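Local coordinates for cell surface protein (Faecalibacterium prausnitzii A2-165, PDB 4GT6) that is of unknown function but, as an extracellular protein that carries BspA-type leucine-rich repeats, probably binds other proteins at the cell surface, at residues L66-P72 with L89-Q95; V58-Y62 with F83-T87; D73-I78 with K98-K104; D11-F16 with T37-T43. The contacts are given in a common frame with arbitrary orientation. Where two conformers were deposited one is given. Residue numbers count along the deposited sequence, not the author numbering.

Interaction 1. Residues L66-P72 with L89-Q95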
# COMPACT_ATOMS: atom_id res chain seq x y z
N LEU A 66 -2.73 -27.09 2.86
CA LEU A 66 -3.82 -26.51 3.65
C LEU A 66 -4.76 -25.77 2.72
O LEU A 66 -4.33 -24.81 2.06
CB LEU A 66 -3.30 -25.57 4.75
CG LEU A 66 -4.40 -24.90 5.60
CD1 LEU A 66 -5.21 -25.94 6.41
CD2 LEU A 66 -3.80 -23.83 6.54
N THR A 67 -6.02 -26.22 2.67
CA THR A 67 -7.00 -25.63 1.74
C THR A 67 -8.11 -24.85 2.46
O THR A 67 -8.67 -23.91 1.88
CB THR A 67 -7.57 -26.76 0.81
OG1 THR A 67 -8.12 -26.16 -0.36
CG2 THR A 67 -8.61 -27.66 1.49
N SER A 68 -8.47 -25.25 3.68
CA SER A 68 -9.56 -24.58 4.38
C SER A 68 -9.40 -24.64 5.88
O SER A 68 -8.76 -25.55 6.41
CB SER A 68 -10.90 -25.22 3.99
OG SER A 68 -10.99 -26.54 4.50
N VAL A 69 -9.97 -23.63 6.55
CA VAL A 69 -9.96 -23.52 8.00
C VAL A 69 -11.36 -23.15 8.46
O VAL A 69 -11.98 -22.22 7.93
CB VAL A 69 -8.91 -22.45 8.45
CG1 VAL A 69 -9.06 -22.13 9.95
CG2 VAL A 69 -7.48 -22.89 8.13
N GLN A 70 -11.86 -23.87 9.45
CA GLN A 70 -13.13 -23.57 10.06
C GLN A 70 -12.83 -23.15 11.49
O GLN A 70 -12.08 -23.84 12.19
CB GLN A 70 -14.04 -24.80 10.01
CG GLN A 70 -15.34 -24.57 10.71
CD GLN A 70 -16.10 -25.85 10.76
OE1 GLN A 70 -16.09 -26.59 11.75
NE2 GLN A 70 -16.79 -26.13 9.68
N ILE A 71 -13.42 -22.01 11.90
CA ILE A 71 -13.25 -21.41 13.22
C ILE A 71 -14.59 -21.46 13.98
O ILE A 71 -15.60 -21.10 13.39
CB ILE A 71 -12.77 -19.93 13.02
CG1 ILE A 71 -11.47 -19.85 12.17
CG2 ILE A 71 -12.65 -19.17 14.35
CD1 ILE A 71 -10.82 -18.40 12.05
N PRO A 72 -14.62 -21.83 15.27
CA PRO A 72 -15.89 -21.78 16.00
C PRO A 72 -16.27 -20.34 16.38
O PRO A 72 -15.40 -19.45 16.43
CB PRO A 72 -15.62 -22.64 17.22
CG PRO A 72 -14.16 -22.46 17.49
CD PRO A 72 -13.52 -22.31 16.15
N LEU A 89 -4.50 -21.72 1.05
CA LEU A 89 -5.70 -21.58 1.88
C LEU A 89 -6.77 -20.79 1.09
O LEU A 89 -6.52 -19.64 0.69
CB LEU A 89 -5.35 -20.90 3.21
CG LEU A 89 -6.52 -20.56 4.16
CD1 LEU A 89 -7.23 -21.84 4.65
CD2 LEU A 89 -5.99 -19.77 5.40
N LYS A 90 -7.91 -21.44 0.81
CA LYS A 90 -8.99 -20.83 -0.00
C LYS A 90 -10.03 -20.10 0.81
O LYS A 90 -10.60 -19.11 0.34
CB LYS A 90 -9.76 -21.92 -0.80
CG LYS A 90 -8.95 -22.81 -1.74
CD LYS A 90 -8.30 -22.00 -2.84
CE LYS A 90 -7.81 -22.85 -4.01
NZ LYS A 90 -7.18 -21.97 -5.06
N ARG A 91 -10.34 -20.63 2.00
CA ARG A 91 -11.44 -20.10 2.80
C ARG A 91 -11.22 -20.25 4.28
O ARG A 91 -10.62 -21.23 4.74
CB ARG A 91 -12.77 -20.81 2.40
CG ARG A 91 -12.86 -22.31 2.76
CD ARG A 91 -13.97 -23.07 2.03
NE ARG A 91 -13.78 -23.02 0.58
CZ ARG A 91 -13.00 -23.84 -0.12
NH1 ARG A 91 -12.36 -24.84 0.48
NH2 ARG A 91 -12.84 -23.66 -1.42
N VAL A 92 -11.73 -19.29 5.03
CA VAL A 92 -11.70 -19.27 6.48
C VAL A 92 -13.16 -19.07 6.85
O VAL A 92 -13.67 -17.98 6.62
CB VAL A 92 -10.75 -18.19 7.05
CG1 VAL A 92 -10.83 -18.17 8.56
CG2 VAL A 92 -9.31 -18.45 6.60
N THR A 93 -13.85 -20.12 7.34
CA THR A 93 -15.28 -20.00 7.63
C THR A 93 -15.62 -20.20 9.11
O THR A 93 -14.77 -20.60 9.89
CB THR A 93 -16.06 -21.04 6.81
OG1 THR A 93 -15.62 -22.36 7.17
CG2 THR A 93 -15.97 -20.80 5.30
N ILE A 94 -16.88 -19.93 9.48
CA ILE A 94 -17.32 -20.12 10.86
C ILE A 94 -18.05 -21.44 10.93
O ILE A 94 -18.91 -21.71 10.09
CB ILE A 94 -18.19 -18.94 11.39
CG1 ILE A 94 -17.52 -17.55 11.14
CG2 ILE A 94 -18.54 -19.14 12.88
CD1 ILE A 94 -16.16 -17.33 11.88
N GLN A 95 -17.74 -22.23 11.95
CA GLN A 95 -18.39 -23.51 12.18
C GLN A 95 -19.90 -23.35 12.21
O GLN A 95 -20.41 -22.40 12.80
CB GLN A 95 -17.89 -24.13 13.50
CG GLN A 95 -18.42 -25.56 13.76
CD GLN A 95 -17.88 -26.18 15.03
OE1 GLN A 95 -16.84 -25.79 15.57
NE2 GLN A 95 -18.59 -27.19 15.53
O HOH W 1 -10.59 -26.34 -1.26
O HOH W 2 -17.41 -24.47 7.83
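Two successive leucine-rich repeats of the BspA type contribute one parallel strand each here, 68-71 and 91-94, whose axes approach to 4.6 Å and cross at -22°. Val69 N donates to Arg91 O (3.1 Å) and Val69 O accepts from Thr93 N (2.9 Å); Ile71 then repeats the pattern, its N meeting Thr93 O and its O meeting Gln95 N, both at 2.8 Å. Lys90 N to Thr67 O (2.8 Å) ties the strand entrances together. Apolar packing occupies the face carrying Val69, Ile71, Val92 and Ile94. These beta-branched residues suit extended backbone and fill the buried interior, with Ile71 CD1 3.5 Å from Val92 CG1; Leu89 adds its CD1 3.6 Å from Val69 CG2. On the other face Gln70, Arg91 and Thr93 are partly exposed, while the small Ser68 is covered, its CB 3.7 Å from Arg91 CG. Strand 68-71 also bonds to strand 35-37, so it is the middle of a three-stranded parallel sheet. Water joins the polar side chains: one molecule lies 2.6 Å from Thr67 OG1 and 2.9 Å from Arg91 NH1, and another accepts from Gln70 NE2 at 2.6 Å while bonding Thr93 OG1 at 2.8 Å.

Interaction 2. Residues V58-Y62 with F83-T87. With EDO (1,2-ethanediol), chain N.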
# COMPACT_ATOMS: atom_id res chain seq x y z
N VAL A 58 0.17 -19.99 15.06
CA VAL A 58 -0.20 -21.44 15.11
C VAL A 58 -0.02 -22.13 13.75
O VAL A 58 0.54 -23.24 13.69
CB VAL A 58 -1.64 -21.69 15.69
CG1 VAL A 58 -1.99 -23.18 15.66
CG2 VAL A 58 -1.72 -21.18 17.14
N PHE A 59 -0.45 -21.48 12.65
CA PHE A 59 -0.27 -22.08 11.30
C PHE A 59 0.72 -21.27 10.45
O PHE A 59 0.71 -21.37 9.21
CB PHE A 59 -1.62 -22.19 10.58
CG PHE A 59 -2.54 -23.12 11.32
CD1 PHE A 59 -2.51 -24.49 11.09
CD2 PHE A 59 -3.46 -22.63 12.25
CE1 PHE A 59 -3.34 -25.36 11.80
CE2 PHE A 59 -4.29 -23.50 12.95
CZ PHE A 59 -4.21 -24.85 12.74
N CYS A 60 1.60 -20.53 11.11
CA CYS A 60 2.62 -19.72 10.45
C CYS A 60 3.58 -20.64 9.68
O CYS A 60 4.15 -21.57 10.28
CB CYS A 60 3.37 -18.87 11.46
SG CYS A 60 4.63 -17.80 10.71
N ASN A 61 3.73 -20.42 8.36
CA ASN A 61 4.61 -21.26 7.52
C ASN A 61 4.23 -22.75 7.62
O ASN A 61 5.11 -23.61 7.56
CB ASN A 61 6.10 -21.07 7.88
CG ASN A 61 6.61 -19.71 7.52
OD1 ASN A 61 6.39 -19.24 6.41
ND2 ASN A 61 7.26 -19.03 8.48
N TYR A 62 2.93 -23.06 7.75
CA TYR A 62 2.43 -24.45 7.88
C TYR A 62 3.02 -25.25 6.74
O TYR A 62 2.89 -24.84 5.59
CB TYR A 62 0.90 -24.42 7.83
CG TYR A 62 0.24 -25.77 8.04
CD1 TYR A 62 0.35 -26.43 9.26
CD2 TYR A 62 -0.60 -26.32 7.07
CE1 TYR A 62 -0.31 -27.64 9.50
CE2 TYR A 62 -1.27 -27.52 7.29
CZ TYR A 62 -1.13 -28.17 8.51
OH TYR A 62 -1.78 -29.36 8.72
N PHE A 83 -1.91 -17.38 10.26
CA PHE A 83 -2.01 -18.17 9.02
C PHE A 83 -1.02 -17.61 8.00
O PHE A 83 -1.23 -17.70 6.80
CB PHE A 83 -3.47 -18.15 8.47
CG PHE A 83 -4.44 -18.78 9.44
CD1 PHE A 83 -4.65 -20.16 9.44
CD2 PHE A 83 -5.13 -18.00 10.37
CE1 PHE A 83 -5.51 -20.75 10.37
CE2 PHE A 83 -6.01 -18.59 11.29
CZ PHE A 83 -6.17 -19.96 11.29
N TYR A 84 0.07 -17.04 8.49
CA TYR A 84 1.10 -16.47 7.64
C TYR A 84 1.64 -17.52 6.67
O TYR A 84 1.99 -18.65 7.08
CB TYR A 84 2.24 -15.96 8.54
CG TYR A 84 3.42 -15.35 7.81
CD1 TYR A 84 3.44 -13.99 7.52
CD2 TYR A 84 4.54 -16.11 7.49
CE1 TYR A 84 4.55 -13.40 6.92
CE2 TYR A 84 5.65 -15.54 6.88
CZ TYR A 84 5.66 -14.17 6.61
OH TYR A 84 6.76 -13.58 6.05
N ASN A 85 1.69 -17.16 5.38
CA ASN A 85 2.25 -18.00 4.32
C ASN A 85 1.51 -19.34 4.13
O ASN A 85 2.16 -20.36 3.84
CB ASN A 85 3.75 -18.24 4.56
CG ASN A 85 4.54 -18.36 3.30
OD1 ASN A 85 4.33 -17.59 2.34
ND2 ASN A 85 5.47 -19.32 3.27
N CYS A 86 0.17 -19.34 4.28
CA CYS A 86 -0.68 -20.51 3.98
C CYS A 86 -1.20 -20.22 2.57
O CYS A 86 -2.31 -19.70 2.37
CB CYS A 86 -1.78 -20.68 5.01
SG CYS A 86 -1.15 -21.24 6.62
N THR A 87 -0.34 -20.48 1.59
CA THR A 87 -0.50 -19.97 0.23
C THR A 87 -1.54 -20.71 -0.62
O THR A 87 -1.83 -20.23 -1.71
CB THR A 87 0.85 -19.95 -0.51
OG1 THR A 87 1.34 -21.27 -0.56
CG2 THR A 87 1.91 -19.09 0.22
C1 EDO N . 2.32 -25.85 12.36
O1 EDO N . 0.93 -25.78 12.59
C2 EDO N . 2.77 -24.65 11.48
O2 EDO N . 2.90 -23.47 12.25
O HOH W 3 6.54 -21.44 4.56
O HOH W 4 3.94 -22.34 4.33
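Phe59 lays its ring almost parallel to that of Phe83, the planes 5° apart, but the two are slid so far that they barely overlap: the centroids are 5.3 Å apart and the closest atoms, Phe59 CD2 and Phe83 CE1, 3.4 Å. Both rings are buried, and Phe83 goes on to meet Phe110 at a similar tilt, so the phenylalanines form a ladder of flat, apolar rungs. Each begins a type II beta turn, Phe59 to Tyr62 and Phe83 to Cys86, whose third residue, Asn61 or Asn85, has the positive phi that asparagine tolerates well. The turns are joined by Asn61 N donating to Tyr84 O (2.8 Å). A weak bond from Asn85 ND2 to Asn61 OD1 (3.3 Å) is backed by a water bridging the same two atoms. The small thiol of Cys86 fits between the turns, SG 4.0 Å from Tyr62 CB; Cys60 SG makes an oblique sulfur-aromatic contact, 4.6 Å from the Tyr84 ring centroid. Equivalent turns stacked with their aromatic residues in register are characteristic of a leucine-rich-repeat solenoid of the BspA type.

Interaction 3. Residues D73-I78 with K98-K104. With EDO (1,2-ethanediol), chain M.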
# COMPACT_ATOMS: atom_id res chain seq x y z
N ASP A 73 -17.56 -20.11 16.68
CA ASP A 73 -18.00 -18.75 17.05
C ASP A 73 -17.54 -18.37 18.49
O ASP A 73 -17.79 -17.25 18.93
CB ASP A 73 -19.50 -18.56 16.85
CG ASP A 73 -20.42 -19.22 17.85
OD1 ASP A 73 -19.97 -20.16 18.55
OD2 ASP A 73 -21.59 -18.80 17.94
N THR A 74 -16.81 -19.28 19.19
CA THR A 74 -16.22 -18.95 20.50
C THR A 74 -14.97 -18.03 20.30
O THR A 74 -14.58 -17.31 21.21
CB THR A 74 -15.83 -20.24 21.25
OG1 THR A 74 -14.90 -20.99 20.43
CG2 THR A 74 -17.04 -21.10 21.64
N VAL A 75 -14.35 -18.07 19.11
CA VAL A 75 -13.11 -17.32 18.84
C VAL A 75 -13.39 -15.83 18.67
O VAL A 75 -14.10 -15.41 17.74
CB VAL A 75 -12.33 -17.92 17.63
CG1 VAL A 75 -11.16 -17.01 17.22
CG2 VAL A 75 -11.80 -19.33 17.96
N THR A 76 -12.75 -15.01 19.52
CA THR A 76 -12.92 -13.55 19.44
C THR A 76 -11.61 -12.88 18.96
O THR A 76 -11.60 -11.67 18.71
CB THR A 76 -13.35 -12.99 20.81
OG1 THR A 76 -12.31 -13.23 21.77
CG2 THR A 76 -14.70 -13.59 21.30
N GLU A 77 -10.52 -13.64 18.88
CA GLU A 77 -9.23 -13.08 18.48
C GLU A 77 -8.43 -14.05 17.65
O GLU A 77 -8.34 -15.23 17.99
CB GLU A 77 -8.40 -12.69 19.73
CG GLU A 77 -7.10 -11.98 19.39
CD GLU A 77 -6.35 -11.32 20.54
OE1 GLU A 77 -6.91 -11.21 21.66
OE2 GLU A 77 -5.20 -10.91 20.30
N ILE A 78 -7.79 -13.53 16.60
CA ILE A 78 -6.87 -14.27 15.75
C ILE A 78 -5.51 -13.61 15.98
O ILE A 78 -5.36 -12.39 15.78
CB ILE A 78 -7.28 -14.32 14.25
CG1 ILE A 78 -8.62 -15.09 14.10
CG2 ILE A 78 -6.16 -15.05 13.43
CD1 ILE A 78 -9.27 -14.95 12.75
N LYS A 98 -22.45 -20.04 11.56
CA LYS A 98 -22.92 -19.07 12.55
C LYS A 98 -22.24 -17.72 12.31
O LYS A 98 -21.19 -17.68 11.69
CB LYS A 98 -22.62 -19.59 13.97
CG LYS A 98 -23.58 -20.67 14.44
CD LYS A 98 -23.08 -21.32 15.70
CE LYS A 98 -24.07 -22.34 16.22
NZ LYS A 98 -23.50 -23.13 17.34
N PRO A 99 -22.81 -16.58 12.79
CA PRO A 99 -22.10 -15.29 12.65
C PRO A 99 -20.71 -15.32 13.32
O PRO A 99 -20.55 -15.89 14.40
CB PRO A 99 -23.02 -14.29 13.36
CG PRO A 99 -24.38 -14.94 13.34
CD PRO A 99 -24.09 -16.41 13.52
N SER A 100 -19.72 -14.68 12.68
CA SER A 100 -18.37 -14.56 13.26
C SER A 100 -18.41 -13.75 14.57
O SER A 100 -19.16 -12.77 14.65
CB SER A 100 -17.44 -13.86 12.27
OG SER A 100 -16.16 -13.69 12.86
N CYS A 101 -17.62 -14.14 15.58
CA CYS A 101 -17.48 -13.38 16.83
C CYS A 101 -16.05 -12.83 16.95
O CYS A 101 -15.67 -12.30 18.00
CB CYS A 101 -17.87 -14.23 18.04
SG CYS A 101 -19.65 -14.56 18.13
N VAL A 102 -15.28 -12.91 15.85
CA VAL A 102 -13.91 -12.39 15.80
C VAL A 102 -13.94 -10.86 15.94
O VAL A 102 -14.59 -10.18 15.15
CB VAL A 102 -13.16 -12.80 14.51
CG1 VAL A 102 -11.78 -12.13 14.47
CG2 VAL A 102 -13.04 -14.32 14.40
N LYS A 103 -13.26 -10.34 16.97
CA LYS A 103 -13.20 -8.90 17.22
C LYS A 103 -11.85 -8.33 16.86
O LYS A 103 -11.76 -7.14 16.55
CB LYS A 103 -13.47 -8.60 18.71
CG LYS A 103 -14.87 -8.99 19.19
CD LYS A 103 -16.00 -8.50 18.29
CE LYS A 103 -16.40 -7.08 18.53
NZ LYS A 103 -17.60 -6.69 17.72
N LYS A 104 -10.79 -9.14 16.97
CA LYS A 104 -9.42 -8.64 16.77
C LYS A 104 -8.64 -9.58 15.87
O LYS A 104 -8.70 -10.79 16.07
CB LYS A 104 -8.73 -8.52 18.13
CG LYS A 104 -7.28 -8.01 18.06
CD LYS A 104 -6.74 -7.68 19.46
CE LYS A 104 -5.33 -7.15 19.37
NZ LYS A 104 -4.78 -6.76 20.70
C1 EDO M . -19.98 -16.37 9.03
O1 EDO M . -20.86 -17.46 8.79
C2 EDO M . -20.72 -15.01 9.15
O2 EDO M . -19.88 -14.01 9.75
O HOH W 5 -22.28 -16.64 16.36
O HOH W 6 -23.50 -20.27 19.05
O HOH W 7 -15.77 -16.48 15.75
O HOH W 8 -4.22 -9.12 21.91
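Asp73 begins the contact through water: its OD2 accepts from one molecule that also donates to Pro99 O, and from a second that Lys98 NZ reaches weakly at 3.3 Å. An acidic side chain suits this wet margin. At Val75 the chain turns inward; Val75 CG1 packs 4.3 Å from Val102 CG2, while a water links Val75 O to Cys101 N. Within 98-104, Ser100 forms an ST turn, its OG accepting from Val102 N at 3.2 Å. Thr76 O is the main joint, receiving both Lys103 N (2.7 Å) and Lys104 N (3.2 Å). Glu77 pairs with Lys104 in a parallel bridge. Their charges, Glu77 OE2 and Lys104 NZ, stay 4.2 Å apart, too far for a salt bridge, and are joined by a water. Ile78 ends the walk, its N donating to Lys104 O at 2.9 Å and its CD1 lying 4.1 Å from Val102 CG1. This one-bridge pairing, continued from 47-54 through 77-78 and 104-105 to 127-128, is consistent with coils stacking in a BspA-type leucine-rich-repeat solenoid.

Interaction 4. Residues D11-F16 with T37-T43. With EDO (1,2-ethanediol), chain Q.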
# COMPACT_ATOMS: atom_id res chain seq x y z
N ASP A 11 -4.79 -31.22 24.03
CA ASP A 11 -6.08 -31.85 23.80
C ASP A 11 -6.10 -32.26 22.31
O ASP A 11 -6.29 -31.41 21.42
CB ASP A 11 -7.28 -30.98 24.23
CG ASP A 11 -8.63 -31.69 24.19
OD1 ASP A 11 -8.71 -32.80 23.60
OD2 ASP A 11 -9.61 -31.14 24.73
N GLY A 12 -5.84 -33.55 22.06
CA GLY A 12 -5.72 -34.07 20.71
C GLY A 12 -4.52 -33.47 19.99
O GLY A 12 -3.43 -33.39 20.56
N SER A 13 -4.76 -32.93 18.78
CA SER A 13 -3.72 -32.31 17.96
C SER A 13 -3.44 -30.84 18.31
O SER A 13 -2.63 -30.21 17.64
CB SER A 13 -4.13 -32.39 16.49
OG SER A 13 -4.24 -33.75 16.12
N TYR A 14 -4.07 -30.30 19.37
CA TYR A 14 -3.91 -28.91 19.75
C TYR A 14 -3.33 -28.75 21.14
O TYR A 14 -3.68 -29.48 22.07
CB TYR A 14 -5.28 -28.20 19.69
CG TYR A 14 -5.78 -28.02 18.27
CD1 TYR A 14 -5.42 -26.90 17.53
CD2 TYR A 14 -6.58 -28.98 17.66
CE1 TYR A 14 -5.85 -26.74 16.21
CE2 TYR A 14 -7.01 -28.84 16.34
CZ TYR A 14 -6.66 -27.70 15.63
OH TYR A 14 -7.06 -27.54 14.33
N GLN A 15 -2.44 -27.79 21.28
CA GLN A 15 -1.93 -27.36 22.57
C GLN A 15 -2.55 -26.01 22.86
O GLN A 15 -2.88 -25.26 21.93
CB GLN A 15 -0.41 -27.28 22.60
CG GLN A 15 0.26 -28.63 22.35
CD GLN A 15 1.76 -28.54 22.42
OE1 GLN A 15 2.35 -27.48 22.67
NE2 GLN A 15 2.41 -29.67 22.18
N PHE A 16 -2.68 -25.69 24.14
CA PHE A 16 -3.34 -24.46 24.54
C PHE A 16 -2.87 -24.00 25.90
O PHE A 16 -2.33 -24.79 26.70
CB PHE A 16 -4.88 -24.66 24.55
CG PHE A 16 -5.37 -25.71 25.52
CD1 PHE A 16 -5.41 -27.06 25.15
CD2 PHE A 16 -5.74 -25.37 26.82
CE1 PHE A 16 -5.81 -28.04 26.06
CE2 PHE A 16 -6.16 -26.36 27.73
CZ PHE A 16 -6.22 -27.68 27.34
N THR A 37 -10.21 -27.81 11.47
CA THR A 37 -11.35 -27.47 12.30
C THR A 37 -10.81 -27.09 13.68
O THR A 37 -10.37 -27.97 14.43
CB THR A 37 -12.36 -28.63 12.39
OG1 THR A 37 -12.79 -28.94 11.08
CG2 THR A 37 -13.57 -28.27 13.27
N ILE A 38 -10.83 -25.79 13.99
CA ILE A 38 -10.35 -25.32 15.29
C ILE A 38 -11.37 -25.77 16.34
O ILE A 38 -12.56 -25.58 16.12
CB ILE A 38 -10.15 -23.77 15.29
CG1 ILE A 38 -9.12 -23.29 14.20
CG2 ILE A 38 -9.82 -23.25 16.71
CD1 ILE A 38 -7.68 -23.75 14.39
N PRO A 39 -10.94 -26.40 17.45
CA PRO A 39 -11.91 -26.87 18.45
C PRO A 39 -12.64 -25.71 19.15
O PRO A 39 -12.04 -24.65 19.34
CB PRO A 39 -11.05 -27.67 19.44
CG PRO A 39 -9.69 -27.06 19.33
CD PRO A 39 -9.55 -26.72 17.86
N ALA A 40 -13.93 -25.88 19.43
CA ALA A 40 -14.75 -24.89 20.14
C ALA A 40 -14.45 -24.95 21.64
O ALA A 40 -14.67 -23.97 22.38
CB ALA A 40 -16.22 -25.15 19.89
N GLN A 41 -14.03 -26.12 22.11
CA GLN A 41 -13.72 -26.35 23.52
C GLN A 41 -12.55 -27.32 23.67
O GLN A 41 -12.34 -28.19 22.82
CB GLN A 41 -14.96 -26.85 24.30
CG GLN A 41 -15.52 -28.21 23.86
CD GLN A 41 -16.63 -28.73 24.76
OE1 GLN A 41 -17.54 -28.00 25.19
NE2 GLN A 41 -16.57 -30.02 25.07
N VAL A 42 -11.78 -27.14 24.76
CA VAL A 42 -10.67 -28.01 25.15
C VAL A 42 -10.88 -28.38 26.61
O VAL A 42 -11.50 -27.63 27.37
CB VAL A 42 -9.26 -27.41 24.89
CG1 VAL A 42 -8.96 -27.30 23.38
CG2 VAL A 42 -9.07 -26.07 25.59
N THR A 43 -10.35 -29.54 27.00
CA THR A 43 -10.47 -30.03 28.38
C THR A 43 -9.11 -30.07 29.05
O THR A 43 -8.12 -30.47 28.43
CB THR A 43 -11.16 -31.41 28.39
OG1 THR A 43 -12.45 -31.28 27.79
CG2 THR A 43 -11.33 -31.98 29.82
C1 EDO Q . -8.86 -34.76 27.23
O1 EDO Q . -8.28 -35.14 25.99
C2 EDO Q . -7.79 -34.07 28.10
O2 EDO Q . -7.32 -32.91 27.42
O HOH W 9 -10.99 -30.40 22.02
O HOH W 10 -12.21 -31.89 25.02
O HOH W 11 -8.28 -29.63 13.01
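Tyr14, with chi1 near -70° (m), holds its ring against Pro39, whose CD sits 3.6 Å from the ring centroid and only 12° off the normal. This is a CH-pi contact, for which a rigid proline ring and a flat aromatic are well matched. The same rotamer brings Tyr14 OH to within 3.8 Å of Ile38 CD1, where a water also bonds the hydroxyl (2.8 Å) and accepts from Thr37 N (3.1 Å). Phe16 takes the p well instead, chi1 62°, and so presents its face to Val42: Val42 CG2 stands 3.5 Å from the Phe16 ring centroid, 5° off the normal, a second CH-pi contact. Val42, itself m, is compact enough to fit beneath the ring. Asp11 is t, extending its carboxylate so that OD2 accepts from Thr43 N at 2.9 Å; a water bonded to Asp11 OD2 (2.7 Å) and Thr43 OG1 (2.8 Å) reinforces the join. Gly12 follows Asp11 in a type II' turn, and its phi of 65° with psi of -128° is readily adopted by a residue without a side chain. The turn connects antiparallel strands 9-11 and 14-18. Tyr14 touches Ile26 of strand 24-29, while Val42 packs on Ala24 of that strand and on Tyr49 and Val51 of strand 47-54, inside the curled N-terminal sheet, between strands 14-18 and 41-44, which do not pair.

Overall arrangement
Interactions 1, 2 and 3 join the same neighbouring coils at three places: strand to strand, turn to turn, and along the returning side. Their segments alternate in sequence, and all meet in one hydrophobic interior. Val69 CG2 lies 3.7 Å from Phe83 CE1, Ile71 CD1 is 3.8 Å from Ile78 CD1, and Phe83 CE2 is 4.1 Å from Ile78 CG2. Interaction 4 precedes them in the chain and covers the N-terminal end: Ile38 N and Gln70 O, 2.9 Å apart, probably hydrogen-bond, and Ile38 CD1 packs 3.7 Å from Phe59 CE2. The sodium site at Ser297 and Glu320 belongs to much later repeats. This leucine-rich-repeat part comes from the N-terminal half of a longer protein.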